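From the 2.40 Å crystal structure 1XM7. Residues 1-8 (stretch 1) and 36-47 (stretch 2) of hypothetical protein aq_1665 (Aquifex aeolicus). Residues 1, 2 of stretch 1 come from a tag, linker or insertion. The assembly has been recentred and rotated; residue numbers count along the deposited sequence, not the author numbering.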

ATOM      1  N   ASN A   1      16.298   2.994  15.048  1.00 59.88           N
ATOM      2  CA  ASN A   1      16.980   2.965  13.724  1.00 59.07           C
ATOM      3  C   ASN A   1      16.021   2.836  12.550  1.00 57.52           C
ATOM      4  O   ASN A   1      14.838   3.184  12.652  1.00 55.84           O
ATOM      5  N   ALA A   2      16.560   2.332  11.439  1.00 55.57           N
ATOM      6  CA  ALA A   2      15.814   2.128  10.202  1.00 53.76           C
ATOM      7  C   ALA A   2      14.476   1.425  10.439  1.00 52.67           C
ATOM      8  O   ALA A   2      14.428   0.295  10.934  1.00 53.81           O
ATOM      9  N   MET A   3      13.394   2.102  10.067  1.00 50.27           N
ATOM     10  CA  MET A   3      12.046   1.576  10.242  1.00 47.49           C
ATOM     11  C   MET A   3      11.401   1.330   8.878  1.00 44.79           C
ATOM     12  O   MET A   3      11.720   2.009   7.904  1.00 44.67           O
ATOM     13  N   MET A   4      10.502   0.354   8.807  1.00 41.35           N
ATOM     14  CA  MET A   4       9.811   0.047   7.561  1.00 37.69           C
ATOM     15  C   MET A   4       8.374   0.535   7.695  1.00 36.69           C
ATOM     16  O   MET A   4       7.739   0.310   8.726  1.00 37.52           O
ATOM     17  N   TYR A   5       7.871   1.208   6.663  1.00 33.84           N
ATOM     18  CA  TYR A   5       6.496   1.698   6.672  1.00 31.53           C
ATOM     19  C   TYR A   5       5.746   1.166   5.471  1.00 30.23           C
ATOM     20  O   TYR A   5       6.350   0.892   4.441  1.00 30.87           O
ATOM     21  N   PHE A   6       4.431   1.022   5.603  1.00 28.20           N
ATOM     22  CA  PHE A   6       3.621   0.513   4.512  1.00 27.10           C
ATOM     23  C   PHE A   6       2.365   1.331   4.373  1.00 27.60           C
ATOM     24  O   PHE A   6       1.697   1.644   5.358  1.00 27.83           O
ATOM     25  N   ILE A   7       2.045   1.656   3.127  1.00 28.09           N
ATOM     26  CA  ILE A   7       0.892   2.473   2.803  1.00 27.41           C
ATOM     27  C   ILE A   7       0.484   2.094   1.395  1.00 27.97           C
ATOM     28  O   ILE A   7       1.309   1.593   0.629  1.00 28.94           O
ATOM     29  N   SER A   8      -0.774   2.319   1.046  1.00 26.83           N
ATOM     30  CA  SER A   8      -1.209   1.994  -0.300  1.00 29.51           C
ATOM     31  C   SER A   8      -2.533   2.641  -0.654  1.00 29.50           C
ATOM     32  O   SER A   8      -3.245   3.135   0.215  1.00 31.66           O
ATOM     33  N   ASN A  36       1.241  13.078   7.122  1.00 32.28           N
ATOM     34  CA  ASN A  36       1.490  11.940   8.012  1.00 33.21           C
ATOM     35  C   ASN A  36       2.749  11.163   7.681  1.00 32.91           C
ATOM     36  O   ASN A  36       3.292  10.458   8.532  1.00 33.21           O
ATOM     37  N   LEU A  37       3.210  11.283   6.443  1.00 32.80           N
ATOM     38  CA  LEU A  37       4.429  10.601   6.037  1.00 33.33           C
ATOM     39  C   LEU A  37       5.573  11.499   6.428  1.00 34.13           C
ATOM     40  O   LEU A  37       6.632  11.034   6.847  1.00 33.63           O
ATOM     41  N   LEU A  38       5.340  12.798   6.287  1.00 35.33           N
ATOM     42  CA  LEU A  38       6.348  13.792   6.611  1.00 37.71           C
ATOM     43  C   LEU A  38       6.846  13.649   8.044  1.00 38.11           C
ATOM     44  O   LEU A  38       8.057  13.603   8.299  1.00 36.72           O
ATOM     45  N   LYS A  39       5.911  13.579   8.983  1.00 37.85           N
ATOM     46  CA  LYS A  39       6.298  13.479  10.375  1.00 39.88           C
ATOM     47  C   LYS A  39       6.470  12.066  10.863  1.00 38.83           C
ATOM     48  O   LYS A  39       5.839  11.655  11.826  1.00 42.14           O
ATOM     49  N   VAL A  40       7.359  11.333  10.213  1.00 37.07           N
ATOM     50  CA  VAL A  40       7.596   9.950  10.576  1.00 33.22           C
ATOM     51  C   VAL A  40       8.839   9.406   9.859  1.00 33.71           C
ATOM     52  O   VAL A  40       9.748   8.858  10.492  1.00 34.18           O
ATOM     53  N   LEU A  41       8.882   9.585   8.543  1.00 32.43           N
ATOM     54  CA  LEU A  41      10.001   9.112   7.751  1.00 32.56           C
ATOM     55  C   LEU A  41      11.303   9.769   8.131  1.00 34.60           C
ATOM     56  O   LEU A  41      11.353  10.969   8.405  1.00 36.44           O
ATOM     57  N   LYS A  42      12.360   8.968   8.146  1.00 35.18           N
ATOM     58  CA  LYS A  42      13.692   9.465   8.427  1.00 34.20           C
ATOM     59  C   LYS A  42      14.539   8.955   7.269  1.00 33.58           C
ATOM     60  O   LYS A  42      14.157   8.020   6.576  1.00 31.71           O
ATOM     61  N   PRO A  43      15.695   9.574   7.038  1.00 33.54           N
ATOM     62  CA  PRO A  43      16.567   9.159   5.943  1.00 34.58           C
ATOM     63  C   PRO A  43      16.858   7.662   5.817  1.00 36.26           C
ATOM     64  O   PRO A  43      16.948   7.143   4.704  1.00 36.63           O
ATOM     65  N   GLU A  44      16.991   6.963   6.938  1.00 36.99           N
ATOM     66  CA  GLU A  44      17.316   5.539   6.890  1.00 37.84           C
ATOM     67  C   GLU A  44      16.117   4.578   6.856  1.00 37.23           C
ATOM     68  O   GLU A  44      16.279   3.350   6.819  1.00 36.86           O
ATOM     69  N   ASP A  45      14.915   5.140   6.851  1.00 35.47           N
ATOM     70  CA  ASP A  45      13.701   4.341   6.808  1.00 33.64           C
ATOM     71  C   ASP A  45      13.444   3.872   5.382  1.00 32.70           C
ATOM     72  O   ASP A  45      14.144   4.268   4.446  1.00 31.42           O
ATOM     73  N   THR A  46      12.433   3.021   5.226  1.00 31.06           N
ATOM     74  CA  THR A  46      12.038   2.510   3.918  1.00 30.08           C
ATOM     75  C   THR A  46      10.525   2.422   3.891  1.00 28.60           C
ATOM     76  O   THR A  46       9.914   1.790   4.756  1.00 29.41           O
ATOM     77  N   LEU A  47       9.930   3.067   2.891  1.00 26.64           N
ATOM     78  CA  LEU A  47       8.481   3.092   2.720  1.00 24.39           C
ATOM     79  C   LEU A  47       8.016   2.215   1.564  1.00 22.95           C
ATOM     80  O   LEU A  47       8.471   2.362   0.426  1.00 23.96           O
TER

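Two parallel strands set the frame: T46 N donates to M3 O (3.0 Å) and Y5 N to T46 O (2.9 Å), pairing M4 with T46 and Y5 with L47. Side chains alternate along a strand, so M4 and T46 point to one face of the sheet, Y5 and L47 to the other, where most of the packing lies.

Y5 has the largest covered area. With chi1 at m and chi2 at 92°, its ring reaches the loop that follows the helix of the second stretch. V40 CG1 sits over one ring face, 3.6 Å from the centroid of the Y5 ring, a CH-pi contact suited to a methyl group and an aromatic face. L41 CD2 approaches Y5 CD1 obliquely at 3.7 Å, while D45 OD1 lies near the ring plane, 3.4 Å from Y5 CE1; there the carboxylate oxygen meets the slightly positive ring edge.

L47, next in covered area, adopts chi1 t and chi2 p, which bring its CD1 to 3.6 Å from Y5 CB and 3.7 Å from I7 CG2. One branched tip thus fills the space between two neighbours on the same face. I7, with both chi angles t, extends its CD1 to 4.0 Å from L37 CD2, carrying the apolar layer to the helix. Branched aliphatic chains suit this buried setting.

D45, chi1 m, supplies the polar anchor. Its OD2 accepts from M3 N at 3.0 Å, extending the backbone ladder beyond the strand, and takes a second hydrogen bond from water 1 (2.9 Å from water O to D45 OD2), which also donates to O of N1, a residue from the expression tag, at 3.0 Å. Its OD1 accepts from K42 N at 2.7 Å, bracing the type I turn from K42 to D45. At the border, A2, also from the tag, rests its CB 3.2 Å from E44 O.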

ATOM      1  CB  ASN A   1      17.978   1.812  13.677  1.00 61.74           C
ATOM      2  CG  ASN A   1      19.156   2.038  14.590  1.00 64.88           C
ATOM      3  OD1 ASN A   1      20.071   1.207  14.672  1.00 66.12           O
ATOM      4  ND2 ASN A   1      19.147   3.173  15.289  1.00 65.82           N
ATOM      5  CB  ALA A   2      16.657   1.329   9.222  1.00 53.24           C
ATOM      6  CB  MET A   3      11.211   2.585  11.034  1.00 49.66           C
ATOM      7  CG  MET A   3       9.997   2.003  11.723  1.00 52.00           C
ATOM      8  SD  MET A   3      10.207   2.155  13.488  1.00 53.29           S
ATOM      9  CE  MET A   3      11.495   0.927  13.784  1.00 49.86           C
ATOM     10  CB  MET A   4       9.796  -1.464   7.284  1.00 36.54           C
ATOM     11  CG  MET A   4      11.150  -2.102   6.978  1.00 34.93           C
ATOM     12  SD  MET A   4      10.993  -3.845   6.422  1.00 29.23           S
ATOM     13  CE  MET A   4       9.923  -4.485   7.687  1.00 28.00           C
ATOM     14  CB  TYR A   5       6.462   3.217   6.642  1.00 31.98           C
ATOM     15  CG  TYR A   5       7.061   3.840   7.865  1.00 32.20           C
ATOM     16  CD1 TYR A   5       8.406   4.193   7.899  1.00 33.02           C
ATOM     17  CD2 TYR A   5       6.290   4.036   9.010  1.00 31.45           C
ATOM     18  CE1 TYR A   5       8.976   4.730   9.048  1.00 34.77           C
ATOM     19  CE2 TYR A   5       6.843   4.566  10.165  1.00 32.19           C
ATOM     20  CZ  TYR A   5       8.185   4.913  10.178  1.00 34.70           C
ATOM     21  OH  TYR A   5       8.735   5.452  11.311  1.00 36.87           O
ATOM     22  CB  PHE A   6       3.261  -0.945   4.747  1.00 27.88           C
ATOM     23  CG  PHE A   6       4.421  -1.768   5.181  1.00 29.31           C
ATOM     24  CD1 PHE A   6       4.876  -1.701   6.499  1.00 28.74           C
ATOM     25  CD2 PHE A   6       5.119  -2.539   4.267  1.00 29.49           C
ATOM     26  CE1 PHE A   6       6.013  -2.383   6.895  1.00 28.89           C
ATOM     27  CE2 PHE A   6       6.265  -3.230   4.655  1.00 29.74           C
ATOM     28  CZ  PHE A   6       6.712  -3.150   5.968  1.00 29.89           C
ATOM     29  CB  ILE A   7       1.305   3.952   2.831  1.00 27.86           C
ATOM     30  CG1 ILE A   7       0.074   4.866   2.789  1.00 28.61           C
ATOM     31  CG2 ILE A   7       2.290   4.221   1.681  1.00 26.21           C
ATOM     32  CD1 ILE A   7       0.397   6.322   3.169  1.00 23.66           C
ATOM     33  CB  SER A   8      -1.322   0.482  -0.476  1.00 29.39           C
ATOM     34  OG  SER A   8      -2.369  -0.012   0.323  1.00 32.31           O
ATOM     35  CB  ASN A  36       0.284  11.003   8.017  1.00 34.40           C
ATOM     36  CG  ASN A  36      -0.894  11.577   8.799  1.00 36.01           C
ATOM     37  OD1 ASN A  36      -2.053  11.275   8.510  1.00 39.78           O
ATOM     38  ND2 ASN A  36      -0.598  12.401   9.804  1.00 34.89           N
ATOM     39  CB  LEU A  37       4.467  10.388   4.528  1.00 32.06           C
ATOM     40  CG  LEU A  37       3.500   9.356   3.962  1.00 31.83           C
ATOM     41  CD1 LEU A  37       3.574   9.419   2.457  1.00 30.99           C
ATOM     42  CD2 LEU A  37       3.838   7.957   4.474  1.00 30.69           C
ATOM     43  CB  LEU A  38       5.782  15.197   6.419  1.00 38.62           C
ATOM     44  CG  LEU A  38       6.781  16.272   5.980  1.00 40.56           C
ATOM     45  CD1 LEU A  38       6.114  17.635   6.088  1.00 41.71           C
ATOM     46  CD2 LEU A  38       8.031  16.229   6.836  1.00 39.86           C
ATOM     47  CB  LYS A  39       5.301  14.229  11.263  1.00 41.66           C
ATOM     48  CG  LYS A  39       3.842  14.020  10.937  1.00 42.80           C
ATOM     49  CD  LYS A  39       3.016  14.974  11.786  1.00 43.91           C
ATOM     50  CE  LYS A  39       1.529  14.793  11.580  1.00 45.54           C
ATOM     51  NZ  LYS A  39       0.783  15.504  12.649  1.00 47.74           N
ATOM     52  CB  VAL A  40       6.333   9.121  10.243  1.00 32.67           C
ATOM     53  CG1 VAL A  40       6.697   7.799   9.585  1.00 31.50           C
ATOM     54  CG2 VAL A  40       5.532   8.900  11.508  1.00 28.32           C
ATOM     55  CB  LEU A  41       9.766   9.383   6.272  1.00 30.59           C
ATOM     56  CG  LEU A  41       8.655   8.598   5.592  1.00 30.05           C
ATOM     57  CD1 LEU A  41       8.557   9.031   4.128  1.00 28.37           C
ATOM     58  CD2 LEU A  41       8.952   7.113   5.709  1.00 26.31           C
ATOM     59  CB  LYS A  42      14.215   8.940   9.762  1.00 35.04           C
ATOM     60  CG  LYS A  42      13.391   9.375  10.972  1.00 37.40           C
ATOM     61  CD  LYS A  42      13.309  10.889  11.094  1.00 39.60           C
ATOM     62  CE  LYS A  42      12.524  11.307  12.343  1.00 42.56           C
ATOM     63  NZ  LYS A  42      11.145  10.720  12.402  1.00 45.33           N
ATOM     64  CB  PRO A  43      17.822   9.981   6.191  1.00 33.78           C
ATOM     65  CG  PRO A  43      17.259  11.253   6.759  1.00 33.68           C
ATOM     66  CD  PRO A  43      16.261  10.732   7.753  1.00 33.56           C
ATOM     67  CB  GLU A  44      18.267   5.186   8.051  1.00 40.41           C
ATOM     68  CG  GLU A  44      17.823   5.618   9.462  1.00 46.46           C
ATOM     69  CD  GLU A  44      17.918   7.135   9.716  1.00 49.50           C
ATOM     70  OE1 GLU A  44      18.967   7.752   9.401  1.00 49.40           O
ATOM     71  OE2 GLU A  44      16.940   7.706  10.256  1.00 50.40           O
ATOM     72  CB  ASP A  45      12.510   5.179   7.280  1.00 34.66           C
ATOM     73  CG  ASP A  45      12.639   5.624   8.724  1.00 35.19           C
ATOM     74  OD1 ASP A  45      11.866   6.515   9.139  1.00 34.78           O
ATOM     75  OD2 ASP A  45      13.502   5.079   9.442  1.00 37.35           O
ATOM     76  CB  THR A  46      12.619   1.108   3.632  1.00 30.76           C
ATOM     77  OG1 THR A  46      14.051   1.178   3.643  1.00 34.34           O
ATOM     78  CG2 THR A  46      12.147   0.603   2.259  1.00 30.35           C
ATOM     79  CB  LEU A  47       8.014   4.531   2.481  1.00 24.17           C
ATOM     80  CG  LEU A  47       6.543   4.789   2.135  1.00 24.94           C
ATOM     81  CD1 LEU A  47       5.636   4.393   3.295  1.00 23.81           C
ATOM     82  CD2 LEU A  47       6.365   6.264   1.812  1.00 25.21           C
TER
HETATM   83  O   HOH W   1      14.203   6.086  12.047  1.00 42.15           O